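Local structure of S-layer domain-containing protein (Ruminiclostridium thermocellum ATCC 27405, 4QVS) at the interface of chains A and B. The protein is of unknown function but carries a concanavalin A-like lectin/glucanase domain, and may use it in carbohydrate binding at the cell surface. Numbering follows the deposited sequence. Chains: chain A/B, S-layer domain-containing protein.

Contact 1: the interface of chains A and B. Residues chain A 51-53, 79-81, 85; chain B 133, 196, 198-199.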
loop_
_atom_site.group_PDB
_atom_site.type_symbol
_atom_site.label_atom_id
_atom_site.label_comp_id
_atom_site.label_asym_id
_atom_site.label_seq_id
_atom_site.Cartn_x
_atom_site.Cartn_y
_atom_site.Cartn_z
ATOM N N LEU A 51 14.922 12.452 14.537
ATOM C CA LEU A 51 14.141 13.703 14.604
ATOM C C LEU A 51 12.973 13.536 15.559
ATOM O O LEU A 51 12.239 12.535 15.468
ATOM C CB LEU A 51 13.615 14.049 13.207
ATOM C CG LEU A 51 14.649 14.086 12.064
ATOM C CD1 LEU A 51 13.992 14.425 10.730
ATOM C CD2 LEU A 51 15.772 15.084 12.344
ATOM N N ASP A 52 12.782 14.516 16.447
ATOM C CA ASP A 52 11.773 14.427 17.471
ATOM C C ASP A 52 10.340 14.571 16.982
ATOM O O ASP A 52 9.423 14.249 17.706
ATOM C CB ASP A 52 12.052 15.380 18.627
ATOM C CG ASP A 52 12.020 16.877 18.206
ATOM O OD1 ASP A 52 11.693 17.173 17.039
ATOM O OD2 ASP A 52 12.333 17.723 19.078
ATOM N N GLY A 53 10.139 15.005 15.755
ATOM C CA GLY A 53 8.799 15.219 15.262
ATOM C C GLY A 53 8.201 16.523 15.787
ATOM O O GLY A 53 7.019 16.760 15.627
ATOM N N LEU A 79 9.692 5.570 10.208
ATOM C CA LEU A 79 8.617 6.470 10.586
ATOM C C LEU A 79 7.985 6.160 11.938
ATOM O O LEU A 79 7.290 5.143 12.091
ATOM C CB LEU A 79 7.573 6.423 9.499
ATOM C CG LEU A 79 6.516 7.490 9.607
ATOM C CD1 LEU A 79 7.213 8.854 9.407
ATOM C CD2 LEU A 79 5.418 7.268 8.584
ATOM N N ASP A 80 8.205 7.050 12.912
ATOM C CA ASP A 80 7.719 6.836 14.282
ATOM C C ASP A 80 6.348 7.405 14.593
ATOM O O ASP A 80 5.809 7.131 15.652
ATOM C CB ASP A 80 8.748 7.330 15.278
ATOM C CG ASP A 80 10.032 6.567 15.182
ATOM O OD1 ASP A 80 10.020 5.448 14.609
ATOM O OD2 ASP A 80 11.041 7.084 15.676
ATOM N N THR A 81 5.787 8.185 13.675
ATOM C CA THR A 81 4.412 8.662 13.819
ATOM C C THR A 81 3.760 8.716 12.452
ATOM O O THR A 81 4.270 9.367 11.519
ATOM C CB THR A 81 4.279 10.067 14.445
ATOM O OG1 THR A 81 4.867 10.088 15.743
ATOM C CG2 THR A 81 2.795 10.445 14.596
ATOM N N GLN A 85 3.235 14.718 7.390
ATOM C CA GLN A 85 4.592 15.213 7.729
ATOM C C GLN A 85 5.494 15.315 6.496
ATOM O O GLN A 85 5.485 14.400 5.654
ATOM C CB GLN A 85 5.284 14.217 8.693
ATOM C CG GLN A 85 4.783 14.150 10.123
ATOM C CD GLN A 85 5.158 12.814 10.783
ATOM O OE1 GLN A 85 5.958 12.747 11.724
ATOM N NE2 GLN A 85 4.590 11.745 10.267
ATOM N N GLU B 133 4.767 1.891 11.128
ATOM C CA GLU B 133 5.318 2.569 12.289
ATOM C C GLU B 133 6.452 1.770 12.904
ATOM O O GLU B 133 6.357 0.548 13.076
ATOM C CB GLU B 133 4.234 2.817 13.334
ATOM C CG GLU B 133 4.659 3.740 14.469
ATOM C CD GLU B 133 3.566 3.920 15.508
ATOM O OE1 GLU B 133 2.827 2.937 15.763
ATOM O OE2 GLU B 133 3.453 5.034 16.080
ATOM N N TYR B 196 6.606 18.555 11.414
ATOM C CA TYR B 196 7.947 18.015 11.477
ATOM C C TYR B 196 7.967 16.453 11.566
ATOM O O TYR B 196 7.264 15.806 12.354
ATOM C CB TYR B 196 8.719 18.638 12.637
ATOM C CG TYR B 196 9.057 20.110 12.390
ATOM C CD1 TYR B 196 8.082 21.093 12.501
ATOM C CD2 TYR B 196 10.343 20.510 12.034
ATOM C CE1 TYR B 196 8.380 22.447 12.278
ATOM C CE2 TYR B 196 10.653 21.853 11.841
ATOM C CZ TYR B 196 9.661 22.817 11.934
ATOM O OH TYR B 196 9.947 24.147 11.700
ATOM N N HIS B 198 8.654 12.832 12.485
ATOM C CA HIS B 198 8.983 12.042 13.647
ATOM C C HIS B 198 9.523 10.685 13.154
ATOM O O HIS B 198 8.771 9.816 12.661
ATOM C CB HIS B 198 7.769 11.880 14.546
ATOM C CG HIS B 198 8.067 11.165 15.814
ATOM N ND1 HIS B 198 7.134 10.391 16.471
ATOM C CD2 HIS B 198 9.226 11.025 16.502
ATOM C CE1 HIS B 198 7.687 9.867 17.552
ATOM N NE2 HIS B 198 8.961 10.219 17.581
ATOM N N GLY B 199 10.842 10.533 13.237
ATOM C CA GLY B 199 11.473 9.302 12.794
ATOM C C GLY B 199 12.965 9.379 12.654
ATOM O O GLY B 199 13.604 10.338 13.120
HETATM O O HOH W 1 5.324 14.410 13.541
#

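Contact 2: the interface of chains A and B. Residues chain A 7, 60, 64, 68, 90; chain B 204-206.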
loop_
_atom_site.group_PDB
_atom_site.type_symbol
_atom_site.label_atom_id
_atom_site.label_comp_id
_atom_site.label_asym_id
_atom_site.label_seq_id
_atom_site.Cartn_x
_atom_site.Cartn_y
_atom_site.Cartn_z
ATOM N N ALA A 7 25.233 13.100 -4.221
ATOM C CA ALA A 7 25.597 13.118 -2.829
ATOM C C ALA A 7 25.167 11.864 -2.062
ATOM O O ALA A 7 24.263 11.108 -2.481
ATOM C CB ALA A 7 24.976 14.333 -2.187
ATOM N N LEU A 60 20.102 20.807 4.028
ATOM C CA LEU A 60 21.031 20.322 3.023
ATOM C C LEU A 60 21.615 21.565 2.388
ATOM O O LEU A 60 21.021 22.640 2.464
ATOM C CB LEU A 60 20.301 19.495 1.976
ATOM C CG LEU A 60 19.696 18.178 2.509
ATOM C CD1 LEU A 60 18.781 17.560 1.476
ATOM C CD2 LEU A 60 20.792 17.198 2.848
ATOM N N ILE A 64 21.774 21.430 -4.160
ATOM C CA ILE A 64 22.037 20.012 -4.251
ATOM C C ILE A 64 21.211 19.254 -5.302
ATOM O O ILE A 64 21.758 18.366 -5.936
ATOM C CB ILE A 64 22.065 19.364 -2.854
ATOM C CG1 ILE A 64 22.717 17.981 -2.972
ATOM C CG2 ILE A 64 20.680 19.360 -2.191
ATOM C CD1 ILE A 64 23.073 17.411 -1.620
ATOM N N PHE A 68 19.473 19.320 -12.285
ATOM C CA PHE A 68 19.345 18.063 -12.987
ATOM C C PHE A 68 18.036 17.943 -13.723
ATOM O O PHE A 68 17.003 18.418 -13.260
ATOM C CB PHE A 68 19.445 16.909 -11.987
ATOM C CG PHE A 68 20.687 16.928 -11.134
ATOM C CD1 PHE A 68 21.931 17.325 -11.662
ATOM C CD2 PHE A 68 20.644 16.450 -9.824
ATOM C CE1 PHE A 68 23.085 17.312 -10.875
ATOM C CE2 PHE A 68 21.798 16.426 -9.040
ATOM C CZ PHE A 68 23.018 16.864 -9.562
ATOM N N PHE A 90 12.626 20.465 -1.523
ATOM C CA PHE A 90 13.604 21.182 -2.268
ATOM C C PHE A 90 12.769 22.230 -2.966
ATOM O O PHE A 90 11.843 21.925 -3.725
ATOM C CB PHE A 90 14.352 20.312 -3.266
ATOM C CG PHE A 90 15.146 19.204 -2.619
ATOM C CD1 PHE A 90 16.424 19.418 -2.153
ATOM C CD2 PHE A 90 14.584 17.945 -2.462
ATOM C CE1 PHE A 90 17.150 18.381 -1.556
ATOM C CE2 PHE A 90 15.304 16.902 -1.874
ATOM C CZ PHE A 90 16.581 17.122 -1.417
ATOM N N PHE B 204 21.058 9.203 3.003
ATOM C CA PHE B 204 20.292 10.030 2.107
ATOM C C PHE B 204 21.159 10.247 0.875
ATOM O O PHE B 204 22.284 10.740 0.959
ATOM C CB PHE B 204 19.924 11.344 2.763
ATOM C CG PHE B 204 18.867 12.091 2.038
ATOM C CD1 PHE B 204 19.195 12.970 1.036
ATOM C CD2 PHE B 204 17.537 11.939 2.391
ATOM C CE1 PHE B 204 18.208 13.686 0.381
ATOM C CE2 PHE B 204 16.546 12.657 1.757
ATOM C CZ PHE B 204 16.881 13.531 0.741
ATOM N N ARG B 205 20.610 9.926 -0.284
ATOM C CA ARG B 205 21.368 9.908 -1.519
ATOM C C ARG B 205 20.616 10.562 -2.624
ATOM O O ARG B 205 19.380 10.553 -2.658
ATOM C CB ARG B 205 21.685 8.470 -1.924
ATOM C CG ARG B 205 22.273 7.697 -0.773
ATOM C CD ARG B 205 22.772 6.317 -1.147
ATOM N NE ARG B 205 23.829 6.426 -2.131
ATOM C CZ ARG B 205 24.734 5.479 -2.355
ATOM N NH1 ARG B 205 24.745 4.341 -1.645
ATOM N NH2 ARG B 205 25.655 5.697 -3.288
ATOM N N ILE B 206 21.389 11.172 -3.506
ATOM C CA ILE B 206 20.872 11.930 -4.619
ATOM C C ILE B 206 21.696 11.607 -5.833
ATOM O O ILE B 206 22.922 11.553 -5.753
ATOM C CB ILE B 206 20.986 13.435 -4.319
ATOM C CG1 ILE B 206 20.117 13.768 -3.106
ATOM C CG2 ILE B 206 20.569 14.253 -5.528
ATOM C CD1 ILE B 206 20.333 15.155 -2.558
HETATM O O HOH W 2 24.600 8.822 -4.042
#

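Contact 1: the interface of chains A and B
Anti to its own backbone N (chi1 -176°), CG of B:His198 carries the imidazole in against A:Asp80 and A:Thr81, with A:Leu51 at another part of its rim. CB of A:Asp80 sits over one face, 3.6 Å from the centroid of the B:His198 ring, as a CH-pi contact, while the carbonyl O of A:Leu51 and CB of A:Thr81 lie at the edge, in plane. The side chains of A:Thr81 and B:His198 cross at about a right angle. OG1 of A:Thr81 is modelled too close to ND1 of B:His198, and any bond between them is doubtful.

The backbone of B:His198 is gripped on both its polar groups, O by a backbone amide and N by a side-chain one. A:Asp80 N donates to B:His198 O over 2.8 Å, and B:His198 N donates to the side-chain amide OE1 of A:Gln85, also at 2.8 Å. The second donor lies tilted from the amide carbonyl plane. A:Gln85 is itself positioned by chain A, since its NE2 gives a 2.7 Å hydrogen bond to A:Thr81 O; this second-shell link fixes the amide's rotation and turns OE1 towards chain B. Water 1 connects the same OE1 to B:Tyr196 O, lying 2.7 Å from that carbonyl oxygen.

Antiparallel bridges join B:Gly199 to both A:Leu51 and A:Leu79, evidence that B:198-199 enters as a beta segment between strands 47-52 and 71-79 of this lectin-like fold. On the first of these strands, A:Leu51 N donates to B:Gly199 O at 2.9 Å, nearly along the C=O axis (172°).

Contact 2: the interface of chains A and B
Intermolecular beta pairing, backed by an apolar core contact, joins A:Ala7 to B:Ile206 and adds strand 200-207 of chain B to strand 7-9 of chain A within a concanavalin A-like lectin/glucanase fold. It helps tie the two chains of the deposited dimer together, although the structure alone does not show that this dimer is the biological form. The pairing is antiparallel and reciprocal: B:Ile206 N donates to A:Ala7 O at 3.1 Å (160° at H), and A:Ala7 N returns a bond to B:Ile206 O at 3.2 Å. Both donors are tilted from the planes of the carbonyls they meet.

Side chains of B:Phe204 and B:Ile206 point into chain A from the same side of their strand, while B:Arg205 points away. CG1 of B:Ile206 stands anti to the carbonyl carbon (chi1 -63°), and its terminal CD1 packs against the CG1-CD1 end of A:Ile64, 3.7 Å from CD1. The partner is directed there by CG1 anti to the backbone N (chi1 -165°); the two side chains cross obliquely. The same CD1 of B:Ile206 lies in plane at the edge of the B:Phe204 ring, a contact within chain B that may steady both groups. The side chain of A:Leu60 crosses that of B:Phe204 at about a right angle, with CD1 above the ring plane and beyond its rim, 4.1 Å from CE1 of B:Phe204. More loosely, CZ of A:Phe90 comes within 4.2 Å of CZ of B:Phe204, tip to tip.

On the opposite side of the strand, water 2 sits in the guanidinium plane of B:Arg205. It is hydrogen-bonded to NE of B:Arg205 at 3.2 Å and lies 2.8 Å from A:Ala7 O, giving that carbonyl oxygen a second polar partner besides B:Ile206 N.

Contact 1 and contact 2 have C-alpha centres about 20 Å apart and share no residue, but one stretch of chain B joins them: residues 198-199 enter contact 1, and strand 200-207 runs on to contact 2. Two separate parts of chain A hold the two ends of that stretch. The geometry is thus consistent with a strand near the C terminus exchanged between the chains, polar and histidine-centred at contact 1 and backbone-paired with an apolar side-chain face at contact 2. Two-fold symmetry repeats both contacts with the chains exchanged, making the embrace mutual in the deposited dimer.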